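Local coordinates for DNA replication and repair protein RecF (Caldanaerobacter subterraneus subsp. tengcongensis, PDB 5Z69), which probably takes part in DNA replication, repair and the SOS response as an ATP-binding protein that prefers single-stranded, linear DNA, at residues I230-A235 against D275-I280; N213-F218 against K302-E307; Y196-I201 against H241-I246; L160-T165 against E191-Y196. One frame throughout, in Å; residues are numbered along the deposited sequence. Where two conformers were deposited one is given.

Interaction 1 (I230-A235 against D275-I280); sequences IYLNSA and DFKILI
Tyr231 has CG anti to its backbone N (chi1 177°), and its ring comes beside Asp275, whose carbonyl O lies in the ring plane at the edge, 3.6 Å from Tyr231 CD1. On the opposite face of the sheet, Leu232 turns CD1 anti to its CA (chi2 -171°), and this methyl meets Lys277 CE at 3.9 Å, the two chains crossing obliquely. The backbones beneath are antiparallel. Ile230 and Lys277 form a hydrogen-bonded pair, with Ile230 N to Lys277 O at 2.9 Å and Lys277 N to Ile230 O at 2.7 Å. Tyr231 and Phe276 follow as a non-hydrogen-bonded pair. The ladder ends less firmly, since Leu232 N reaches Asp275 O at 3.1 Å in a weak bond just before the chain leaves the strand. Ile230 CG1 adds a loose apolar touch to Leu279 CD1 at 4.3 Å. Beyond the strand, Asn233 lays CB over one face of the Tyr231 ring, offset toward the rim, while its OD1 accepts from Ala235 N at 3.0 Å, an Asx turn. The Tyr231 hydroxyl is bonded to Glu274, and the ring packs against Ile201 of helix 186-222. On the Leu232 face, Val287 and Arg286 of the second subunit pack against Leu232, Asp275 and Lys277; Asp275 also forms a salt bridge with Arg140. Main-chain bonds therefore join the two strands of this small antiparallel sheet, while the side chains add mostly apolar touches and leave one face to meet a helix and the other the partner subunit.

Interaction 2 (N213-F218 against K302-E307); sequences NSMSKF and KLSELE
Phe218 lays the centre of its ring over Leu303 CB, 3.7 Å away and almost on the ring normal, a CH-pi contact. Lys217 CE covers the opposite face, so the ring is held between two aliphatic groups. Leu303 CD1 extends the contact to Phe218 CD1 at 3.7 Å, and Ser304 OG lies near the ring plane at the edge, by CD2. The polar side of the contact gathers on Glu307, whose chain is extended beyond CG. Its OE2 offers the syn lone pair to Lys217 NZ at 3.0 Å, a salt bridge reached by a lysine chain bent at three successive torsions. OE1 receives Ser214 OG at 2.6 Å in one of the two deposited serine conformers, the hydroxyl standing 77° out of the carboxylate plane. A water also donates to OE1 at 2.8 Å, so Lys217 and the water, joined by Ser214 in the conformer given, would limit the turn of this carboxylate. An alanine in place of Glu307 would probably leave the Lys217 ammonium without its anionic mate and take from Ser214 OG its carboxylate acceptor. Ser304 OG has its firm partner in its own helix, at Cys300 O. Small residues bring the backbones close: Ser214 CA and Ser304 CA are 5.4 Å apart, and the axes pass within 8.7 Å at 127°. This is helix-on-helix packing at a close crossing of serines, joining helix 186-222 to helix 291-313, the helix that probably begins within the ABC-ATPase signature motif of RecF.

Interaction 3 (Y196-I201 against H241-I246); sequences YGARII and HEENLI
Apolar contact is carried by Ala198, Ile201 and Ile246. Ile246 CG2, anti to its own backbone N, touches both of the others, 3.9 Å from Ala198 CB and 3.8 Å from Ile201 CD1. The small Ala198 lets the helices come near, its CA 5.7 Å from that of Ile246. Its CB also meets the aliphatic part of Glu243, with CG at 3.9 Å. The polar side is looser. Glu243 has CG anti to the backbone N (chi1 -166°) and an extended chain, and its carboxylate comes across the stem of Arg199 at a slant: OE1 is 3.1 Å from Arg199 CG. The charged ends do not pair, as Arg199 NH1 remains 4.9 Å from Glu243 OE1 and the two planes are turned 64° apart. At this range the opposite charges would attract without setting any direction. The Arg199 guanidinium lies instead at Tyr196, where NH2 stands 3.1 Å above the ring, over its centre, in a cation-pi contact; weak, long ion pairs link it to Asp158 and Glu195. An alanine in place of Glu243 would probably open a gap beside Ala198 CB and deprive Arg199 of a nearby negative charge. In the conformer given, Glu242 at the N-cap position forms a salt bridge with Lys263 of the second subunit. The contact joins helix 186-222 to the first turn of helix 243-256, next to the loop after strand 227-232, from which Ala235 packs on Ile246 and Ser234 on Ile201.

Interaction 4 (L160-T165 against E191-Y196); sequences LQYNKT and EKLAEY
Helices 160-165 and 191-196 run nearly antiparallel, at 155° with axes 9.6 Å apart, and come nearest at Tyr162 and Tyr196, whose CA atoms are 5.9 Å from each other. Lys192 reaches across with a fully extended chain and gives NZ to Gln161 OE1 at 3.0 Å. The two side chains cross at about a right angle, and the ammonium stands 60° above the plane of the amide carbonyl. Gln161 bends at chi2 (51°), which turns CD back from an extended course, while its CG rests 3.5 Å from Tyr196 CE1. Thr165 OG1 lies beside the lysine stem, 3.2 Å from Lys192 CE, and a water links this hydroxyl to Lys192 NZ. The other branch of the threonine is apolar: CG2 meets Leu193 CD2 at 3.6 Å as the two side chains slide past each other in opposite directions. The same leucine methyl touches Tyr162 CE1 at 3.7 Å, and Leu193 O lies in plane at the edge of the tyrosine ring. Beyond the pair, the Tyr162 hydroxyl is bonded to His272, and Leu254 of helix 243-256 also packs on Leu193. In this helical hairpin Leu193, Tyr162 and the Thr165 methyl supply the apolar part of the interface, whereas Lys192 is bound by a neutral amide and a water, so its link across the helices is polar without being a salt bridge.

How the interactions relate
Helix 186-222 strings three of the contacts together: interactions 4, 3 and 2 use it in that order along the chain, with interactions 2 and 4 having centres about 30 Å apart. Interactions 3 and 4 share Tyr196, their centres about 12 Å apart, and Ile200 CD1 touches Tyr162 CB at 3.7 Å. Interaction 1 lies about 16 Å from interaction 3, centre to centre, and touches it through Ala235 CB and Ile246 CG2 at 3.7 Å; both also meet the second subunit. Interaction 2 comes within about 5 Å of interaction 1, nearest atoms, without touching. All four lie away from the ATP-gamma-S pocket.

Interaction 1 (I230-A235 against D275-I280)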
# COMPACT_ATOMS: atom_id res chain seq x y z
N ILE A 230 7.67 -5.12 -0.19
CA ILE A 230 6.64 -4.74 -1.16
C ILE A 230 6.76 -3.26 -1.53
O ILE A 230 6.68 -2.39 -0.67
CB ILE A 230 5.21 -4.99 -0.61
CG1 ILE A 230 5.08 -6.42 -0.10
CG2 ILE A 230 4.18 -4.69 -1.70
CD1 ILE A 230 5.33 -7.45 -1.15
N TYR A 231 6.95 -3.01 -2.81
CA TYR A 231 7.11 -1.66 -3.33
C TYR A 231 5.76 -1.12 -3.79
O TYR A 231 5.25 -1.51 -4.85
CB TYR A 231 8.14 -1.65 -4.47
CG TYR A 231 8.37 -0.30 -5.15
CD1 TYR A 231 8.03 0.90 -4.53
CD2 TYR A 231 8.93 -0.26 -6.42
CE1 TYR A 231 8.23 2.11 -5.17
CE2 TYR A 231 9.15 0.95 -7.07
CZ TYR A 231 8.81 2.12 -6.43
OH TYR A 231 9.01 3.30 -7.09
N LEU A 232 5.19 -0.22 -2.99
CA LEU A 232 3.93 0.43 -3.33
C LEU A 232 4.16 1.62 -4.24
O LEU A 232 4.08 2.78 -3.80
CB LEU A 232 3.20 0.88 -2.06
CG LEU A 232 2.97 -0.20 -1.01
CD1 LEU A 232 2.05 0.30 0.09
CD2 LEU A 232 2.40 -1.44 -1.67
N ASN A 233 4.44 1.35 -5.52
CA ASN A 233 4.70 2.44 -6.46
C ASN A 233 3.42 3.12 -6.94
O ASN A 233 2.30 2.59 -6.79
CB ASN A 233 5.53 1.94 -7.65
CG ASN A 233 4.77 0.97 -8.53
OD1 ASN A 233 3.93 1.38 -9.33
ND2 ASN A 233 5.08 -0.31 -8.40
N SER A 234 3.60 4.29 -7.53
CA SER A 234 2.47 5.17 -7.83
C SER A 234 1.80 4.82 -9.16
O SER A 234 0.78 5.41 -9.52
CB SER A 234 2.93 6.63 -7.86
OG SER A 234 4.17 6.77 -8.54
N ALA A 235 2.40 3.87 -9.87
CA ALA A 235 1.87 3.40 -11.15
C ALA A 235 0.90 2.24 -10.91
O ALA A 235 0.22 1.82 -11.83
CB ALA A 235 2.98 2.97 -12.07
N ASP A 275 5.73 4.34 -1.11
CA ASP A 275 6.31 3.77 0.10
C ASP A 275 6.83 2.40 -0.26
O ASP A 275 6.63 1.95 -1.38
CB ASP A 275 5.27 3.71 1.22
CG ASP A 275 5.89 3.43 2.58
OD1 ASP A 275 7.13 3.44 2.68
OD2 ASP A 275 5.13 3.20 3.54
N PHE A 276 7.52 1.75 0.67
CA PHE A 276 7.76 0.32 0.53
C PHE A 276 7.53 -0.34 1.88
O PHE A 276 7.77 0.25 2.92
CB PHE A 276 9.16 0.00 -0.04
CG PHE A 276 10.32 0.46 0.82
CD1 PHE A 276 10.83 1.75 0.69
CD2 PHE A 276 10.92 -0.41 1.71
CE1 PHE A 276 11.91 2.17 1.46
CE2 PHE A 276 12.00 -0.01 2.49
CZ PHE A 276 12.50 1.29 2.37
N LYS A 277 6.98 -1.55 1.85
CA LYS A 277 6.60 -2.22 3.09
C LYS A 277 7.63 -3.28 3.37
O LYS A 277 8.05 -4.00 2.46
CB LYS A 277 5.20 -2.85 2.99
CG LYS A 277 4.02 -1.87 3.13
CD LYS A 277 2.75 -2.62 3.56
CE LYS A 277 1.46 -1.81 3.37
NZ LYS A 277 1.35 -0.60 4.25
N ILE A 278 8.05 -3.38 4.62
CA ILE A 278 9.02 -4.40 4.98
C ILE A 278 8.32 -5.52 5.76
O ILE A 278 7.79 -5.28 6.84
CB ILE A 278 10.17 -3.81 5.82
CG1 ILE A 278 10.97 -2.79 4.98
CG2 ILE A 278 11.10 -4.91 6.32
CD1 ILE A 278 11.74 -1.79 5.80
N LEU A 279 8.31 -6.73 5.20
CA LEU A 279 7.58 -7.84 5.83
C LEU A 279 8.50 -8.86 6.49
O LEU A 279 9.45 -9.34 5.87
CB LEU A 279 6.68 -8.57 4.81
CG LEU A 279 5.57 -7.81 4.08
CD1 LEU A 279 4.59 -8.78 3.46
CD2 LEU A 279 4.84 -6.83 4.97
N ILE A 280 8.19 -9.21 7.73
CA ILE A 280 8.85 -10.31 8.42
C ILE A 280 7.93 -11.54 8.48
O ILE A 280 6.81 -11.45 8.99
CB ILE A 280 9.27 -9.93 9.85
CG1 ILE A 280 9.84 -8.51 9.88
CG2 ILE A 280 10.27 -10.94 10.40
CD1 ILE A 280 11.12 -8.36 9.08

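Interaction 2 (N213-F218 against K302-E307)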
# COMPACT_ATOMS: atom_id res chain seq x y z
N ASN A 213 17.05 -8.98 -1.52
CA ASN A 213 18.06 -10.05 -1.56
C ASN A 213 19.08 -9.98 -0.43
O ASN A 213 19.32 -10.97 0.27
CB ASN A 213 18.84 -10.04 -2.87
CG ASN A 213 17.96 -10.25 -4.09
OD1 ASN A 213 16.92 -10.89 -4.02
ND2 ASN A 213 18.40 -9.71 -5.22
N SER A 214 19.70 -8.82 -0.28
CA SER A 214 20.74 -8.65 0.72
C SER A 214 20.18 -8.72 2.13
O SER A 214 20.78 -9.32 3.02
CB SER A 214 21.48 -7.32 0.52
OG SER A 214 22.58 -7.24 1.39
N MET A 215 19.02 -8.11 2.35
CA MET A 215 18.42 -8.14 3.68
C MET A 215 17.95 -9.53 4.07
O MET A 215 17.99 -9.87 5.25
CB MET A 215 17.22 -7.20 3.77
CG MET A 215 17.51 -5.74 3.79
SD MET A 215 15.93 -4.91 3.98
CE MET A 215 15.68 -4.90 5.72
N SER A 216 17.46 -10.30 3.10
CA SER A 216 17.01 -11.67 3.36
C SER A 216 18.18 -12.52 3.82
O SER A 216 18.04 -13.39 4.67
CB SER A 216 16.38 -12.30 2.12
OG SER A 216 15.11 -11.75 1.87
N LYS A 217 19.34 -12.26 3.22
CA LYS A 217 20.56 -12.95 3.60
C LYS A 217 20.92 -12.61 5.05
O LYS A 217 21.13 -13.50 5.86
CB LYS A 217 21.70 -12.58 2.64
CG LYS A 217 22.98 -13.40 2.79
CD LYS A 217 23.98 -12.79 3.78
CE LYS A 217 24.31 -11.34 3.44
NZ LYS A 217 25.09 -11.18 2.17
N PHE A 218 20.96 -11.32 5.39
CA PHE A 218 21.36 -10.92 6.73
C PHE A 218 20.35 -11.35 7.80
O PHE A 218 20.73 -11.85 8.86
CB PHE A 218 21.57 -9.40 6.80
CG PHE A 218 22.85 -8.94 6.15
CD1 PHE A 218 24.08 -9.25 6.71
CD2 PHE A 218 22.82 -8.18 4.99
CE1 PHE A 218 25.26 -8.83 6.12
CE2 PHE A 218 24.00 -7.76 4.39
CZ PHE A 218 25.22 -8.09 4.96
N LYS A 302 20.58 -1.62 7.19
CA LYS A 302 21.82 -0.82 7.10
C LYS A 302 23.00 -1.68 6.64
O LYS A 302 23.85 -1.23 5.87
CB LYS A 302 22.13 -0.16 8.45
CG LYS A 302 21.03 0.79 8.97
CD LYS A 302 20.85 2.03 8.10
CE LYS A 302 22.14 2.87 8.12
NZ LYS A 302 22.06 4.16 7.34
N LEU A 303 23.05 -2.93 7.12
CA LEU A 303 24.05 -3.87 6.64
C LEU A 303 23.94 -4.04 5.13
O LEU A 303 24.94 -4.14 4.44
CB LEU A 303 23.91 -5.23 7.35
CG LEU A 303 24.41 -5.29 8.80
CD1 LEU A 303 24.16 -6.67 9.39
CD2 LEU A 303 25.89 -4.93 8.87
N SER A 304 22.71 -4.02 4.63
CA SER A 304 22.45 -4.13 3.20
C SER A 304 22.83 -2.87 2.43
O SER A 304 23.32 -2.94 1.29
CB SER A 304 20.97 -4.44 2.96
OG SER A 304 20.68 -5.75 3.37
N GLU A 305 22.60 -1.72 3.05
CA GLU A 305 23.01 -0.44 2.47
C GLU A 305 24.49 -0.50 2.20
O GLU A 305 24.96 -0.22 1.09
CB GLU A 305 22.66 0.71 3.41
CG GLU A 305 23.05 2.09 2.87
CD GLU A 305 22.93 3.19 3.91
OE1 GLU A 305 22.05 3.07 4.80
OE2 GLU A 305 23.71 4.17 3.83
N LEU A 306 25.22 -0.89 3.23
CA LEU A 306 26.67 -1.03 3.14
C LEU A 306 27.08 -1.98 2.02
O LEU A 306 27.92 -1.65 1.17
CB LEU A 306 27.20 -1.51 4.49
CG LEU A 306 28.68 -1.88 4.54
CD1 LEU A 306 29.54 -0.73 4.04
CD2 LEU A 306 29.06 -2.27 5.97
N GLU A 307 26.50 -3.17 2.02
CA GLU A 307 26.84 -4.17 1.02
C GLU A 307 26.56 -3.69 -0.41
O GLU A 307 27.40 -3.80 -1.29
CB GLU A 307 26.07 -5.47 1.29
CG GLU A 307 26.20 -6.49 0.19
CD GLU A 307 25.56 -7.81 0.58
OE1 GLU A 307 24.56 -8.20 -0.06
OE2 GLU A 307 26.03 -8.43 1.55
O HOH W 1 23.99 -10.76 -1.11

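Interaction 3 (Y196-I201 against H241-I246)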
# COMPACT_ATOMS: atom_id res chain seq x y z
N TYR A 196 9.67 11.27 -16.07
CA TYR A 196 10.68 11.24 -15.02
C TYR A 196 10.25 10.32 -13.89
O TYR A 196 11.08 9.60 -13.33
CB TYR A 196 10.97 12.64 -14.50
CG TYR A 196 11.95 13.39 -15.37
CD1 TYR A 196 13.28 13.51 -15.01
CD2 TYR A 196 11.55 13.95 -16.58
CE1 TYR A 196 14.18 14.19 -15.82
CE2 TYR A 196 12.43 14.62 -17.39
CZ TYR A 196 13.75 14.74 -17.00
OH TYR A 196 14.63 15.41 -17.82
N GLY A 197 8.96 10.31 -13.58
CA GLY A 197 8.43 9.40 -12.58
C GLY A 197 8.67 7.94 -12.93
O GLY A 197 8.98 7.12 -12.06
N ALA A 198 8.53 7.60 -14.20
CA ALA A 198 8.74 6.23 -14.63
C ALA A 198 10.21 5.81 -14.47
O ALA A 198 10.53 4.72 -13.99
CB ALA A 198 8.27 6.04 -16.10
N ARG A 199 11.12 6.68 -14.89
CA ARG A 199 12.55 6.37 -14.69
C ARG A 199 12.88 6.14 -13.22
O ARG A 199 13.63 5.23 -12.87
CB ARG A 199 13.40 7.47 -15.27
CG ARG A 199 13.43 7.44 -16.77
CD ARG A 199 14.71 8.04 -17.27
NE ARG A 199 14.74 9.47 -17.07
CZ ARG A 199 14.28 10.34 -17.96
NH1 ARG A 199 13.76 9.90 -19.09
NH2 ARG A 199 14.35 11.65 -17.72
N ILE A 200 12.29 6.95 -12.36
CA ILE A 200 12.54 6.87 -10.92
C ILE A 200 11.97 5.57 -10.34
O ILE A 200 12.64 4.89 -9.55
CB ILE A 200 11.95 8.11 -10.23
CG1 ILE A 200 12.92 9.30 -10.39
CG2 ILE A 200 11.64 7.86 -8.76
CD1 ILE A 200 12.23 10.66 -10.28
N ILE A 201 10.74 5.23 -10.72
CA ILE A 201 10.14 3.98 -10.26
C ILE A 201 11.01 2.81 -10.68
O ILE A 201 11.30 1.92 -9.87
CB ILE A 201 8.71 3.82 -10.82
CG1 ILE A 201 7.76 4.72 -10.04
CG2 ILE A 201 8.26 2.35 -10.76
CD1 ILE A 201 6.48 5.05 -10.78
N HIS A 241 8.52 -3.30 -15.08
CA HIS A 241 9.67 -3.37 -16.00
C HIS A 241 9.51 -2.55 -17.28
O HIS A 241 10.38 -1.75 -17.61
CB HIS A 241 10.02 -4.82 -16.38
CG HIS A 241 9.00 -5.83 -15.98
ND1 HIS A 241 7.65 -5.63 -16.16
CD2 HIS A 241 9.12 -7.06 -15.43
CE1 HIS A 241 6.98 -6.69 -15.74
NE2 HIS A 241 7.85 -7.57 -15.29
N GLU A 242 8.42 -2.77 -18.02
CA GLU A 242 8.11 -1.95 -19.18
C GLU A 242 7.96 -0.51 -18.72
O GLU A 242 7.00 -0.18 -18.03
CB GLU A 242 6.82 -2.41 -19.88
CG GLU A 242 6.55 -3.91 -19.80
CD GLU A 242 7.44 -4.71 -20.72
OE1 GLU A 242 8.14 -4.09 -21.55
OE2 GLU A 242 7.44 -5.95 -20.61
N GLU A 243 8.91 0.32 -19.09
CA GLU A 243 8.91 1.71 -18.67
C GLU A 243 7.82 2.46 -19.41
O GLU A 243 7.24 3.42 -18.90
CB GLU A 243 10.28 2.34 -18.92
CG GLU A 243 10.49 3.66 -18.22
CD GLU A 243 11.94 4.13 -18.31
OE1 GLU A 243 12.17 5.29 -18.69
OE2 GLU A 243 12.84 3.32 -18.00
N ASN A 244 7.55 2.01 -20.63
CA ASN A 244 6.45 2.52 -21.43
C ASN A 244 5.11 2.46 -20.69
O ASN A 244 4.38 3.45 -20.61
CB ASN A 244 6.35 1.74 -22.73
CG ASN A 244 6.08 2.62 -23.91
OD1 ASN A 244 6.44 3.80 -23.90
ND2 ASN A 244 5.45 2.07 -24.94
N LEU A 245 4.81 1.27 -20.17
CA LEU A 245 3.56 1.01 -19.48
C LEU A 245 3.41 1.92 -18.26
O LEU A 245 2.35 2.51 -18.04
CB LEU A 245 3.49 -0.47 -19.06
CG LEU A 245 2.21 -1.04 -18.46
CD1 LEU A 245 1.05 -0.96 -19.44
CD2 LEU A 245 2.45 -2.49 -18.06
N ILE A 246 4.48 2.04 -17.48
CA ILE A 246 4.46 2.85 -16.26
C ILE A 246 4.23 4.32 -16.59
O ILE A 246 3.47 5.00 -15.92
CB ILE A 246 5.77 2.71 -15.48
CG1 ILE A 246 5.93 1.27 -14.98
CG2 ILE A 246 5.79 3.68 -14.31
CD1 ILE A 246 7.39 0.88 -14.75

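Interaction 4 (L160-T165 against E191-Y196)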
# COMPACT_ATOMS: atom_id res chain seq x y z
N LEU A 160 16.06 15.29 -8.98
CA LEU A 160 16.16 16.74 -8.95
C LEU A 160 15.24 17.39 -9.99
O LEU A 160 14.52 18.35 -9.69
CB LEU A 160 17.61 17.20 -9.20
CG LEU A 160 18.57 17.31 -8.02
CD1 LEU A 160 19.94 17.74 -8.52
CD2 LEU A 160 18.05 18.32 -7.00
N GLN A 161 15.28 16.89 -11.21
CA GLN A 161 14.42 17.44 -12.25
C GLN A 161 12.94 17.12 -11.95
O GLN A 161 12.05 17.95 -12.17
CB GLN A 161 14.83 16.90 -13.62
CG GLN A 161 14.06 17.53 -14.78
CD GLN A 161 14.08 19.05 -14.75
OE1 GLN A 161 13.03 19.70 -14.80
NE2 GLN A 161 15.28 19.63 -14.69
N TYR A 162 12.66 15.92 -11.43
CA TYR A 162 11.29 15.58 -11.05
C TYR A 162 10.76 16.59 -10.03
O TYR A 162 9.66 17.12 -10.20
CB TYR A 162 11.21 14.16 -10.49
CG TYR A 162 9.84 13.78 -9.98
CD1 TYR A 162 8.86 13.29 -10.83
CD2 TYR A 162 9.53 13.90 -8.63
CE1 TYR A 162 7.58 12.94 -10.35
CE2 TYR A 162 8.28 13.56 -8.14
CZ TYR A 162 7.29 13.08 -9.00
OH TYR A 162 6.04 12.75 -8.48
N ASN A 163 11.55 16.87 -8.99
CA ASN A 163 11.07 17.76 -7.93
C ASN A 163 10.85 19.16 -8.45
O ASN A 163 9.97 19.88 -7.97
CB ASN A 163 12.04 17.80 -6.75
CG ASN A 163 12.11 16.51 -5.98
OD1 ASN A 163 11.27 15.63 -6.15
ND2 ASN A 163 13.11 16.40 -5.12
N LYS A 164 11.66 19.54 -9.44
CA LYS A 164 11.57 20.86 -10.06
C LYS A 164 10.27 20.98 -10.85
O LYS A 164 9.53 21.96 -10.72
CB LYS A 164 12.77 21.11 -10.98
CG LYS A 164 12.86 22.51 -11.56
CD LYS A 164 14.27 22.77 -12.10
N THR A 165 9.99 19.98 -11.67
CA THR A 165 8.75 19.92 -12.44
C THR A 165 7.52 19.81 -11.54
O THR A 165 6.49 20.42 -11.79
CB THR A 165 8.78 18.74 -13.42
OG1 THR A 165 9.90 18.89 -14.30
CG2 THR A 165 7.52 18.68 -14.23
N GLU A 191 2.98 15.19 -18.72
CA GLU A 191 3.78 14.33 -19.57
C GLU A 191 5.19 14.20 -19.01
O GLU A 191 5.74 13.11 -18.95
CB GLU A 191 3.82 14.88 -21.00
CG GLU A 191 2.44 15.09 -21.62
CD GLU A 191 2.50 15.66 -23.04
OE1 GLU A 191 1.86 15.08 -23.94
OE2 GLU A 191 3.18 16.69 -23.24
N LYS A 192 5.74 15.32 -18.57
CA LYS A 192 7.11 15.36 -18.08
C LYS A 192 7.23 14.59 -16.77
O LYS A 192 8.17 13.81 -16.58
CB LYS A 192 7.59 16.81 -17.89
CG LYS A 192 9.11 16.90 -17.64
CD LYS A 192 9.60 18.32 -17.58
CE LYS A 192 11.10 18.37 -17.26
NZ LYS A 192 11.67 19.71 -17.49
N LEU A 193 6.27 14.80 -15.87
CA LEU A 193 6.27 14.10 -14.58
C LEU A 193 6.18 12.59 -14.75
O LEU A 193 6.73 11.84 -13.94
CB LEU A 193 5.12 14.57 -13.69
CG LEU A 193 5.26 15.94 -13.03
CD1 LEU A 193 3.98 16.30 -12.30
CD2 LEU A 193 6.47 16.00 -12.09
N ALA A 194 5.47 12.15 -15.79
CA ALA A 194 5.26 10.73 -16.01
C ALA A 194 6.54 10.10 -16.55
O ALA A 194 6.94 8.99 -16.16
CB ALA A 194 4.07 10.49 -16.97
N GLU A 195 7.20 10.81 -17.45
CA GLU A 195 8.47 10.34 -17.98
C GLU A 195 9.51 10.22 -16.87
O GLU A 195 10.17 9.19 -16.75
CB GLU A 195 8.97 11.27 -19.07
CG GLU A 195 10.38 10.93 -19.54
CD GLU A 195 10.94 12.01 -20.43
OE1 GLU A 195 10.59 12.02 -21.63
OE2 GLU A 195 11.72 12.85 -19.93
N TYR A 196 9.67 11.27 -16.07
CA TYR A 196 10.68 11.24 -15.02
C TYR A 196 10.25 10.32 -13.89
O TYR A 196 11.08 9.60 -13.33
CB TYR A 196 10.97 12.64 -14.50
CG TYR A 196 11.95 13.39 -15.37
CD1 TYR A 196 13.28 13.51 -15.01
CD2 TYR A 196 11.55 13.95 -16.58
CE1 TYR A 196 14.18 14.19 -15.82
CE2 TYR A 196 12.43 14.62 -17.39
CZ TYR A 196 13.75 14.74 -17.00
OH TYR A 196 14.63 15.41 -17.82
O HOH W 2 9.67 21.66 -15.90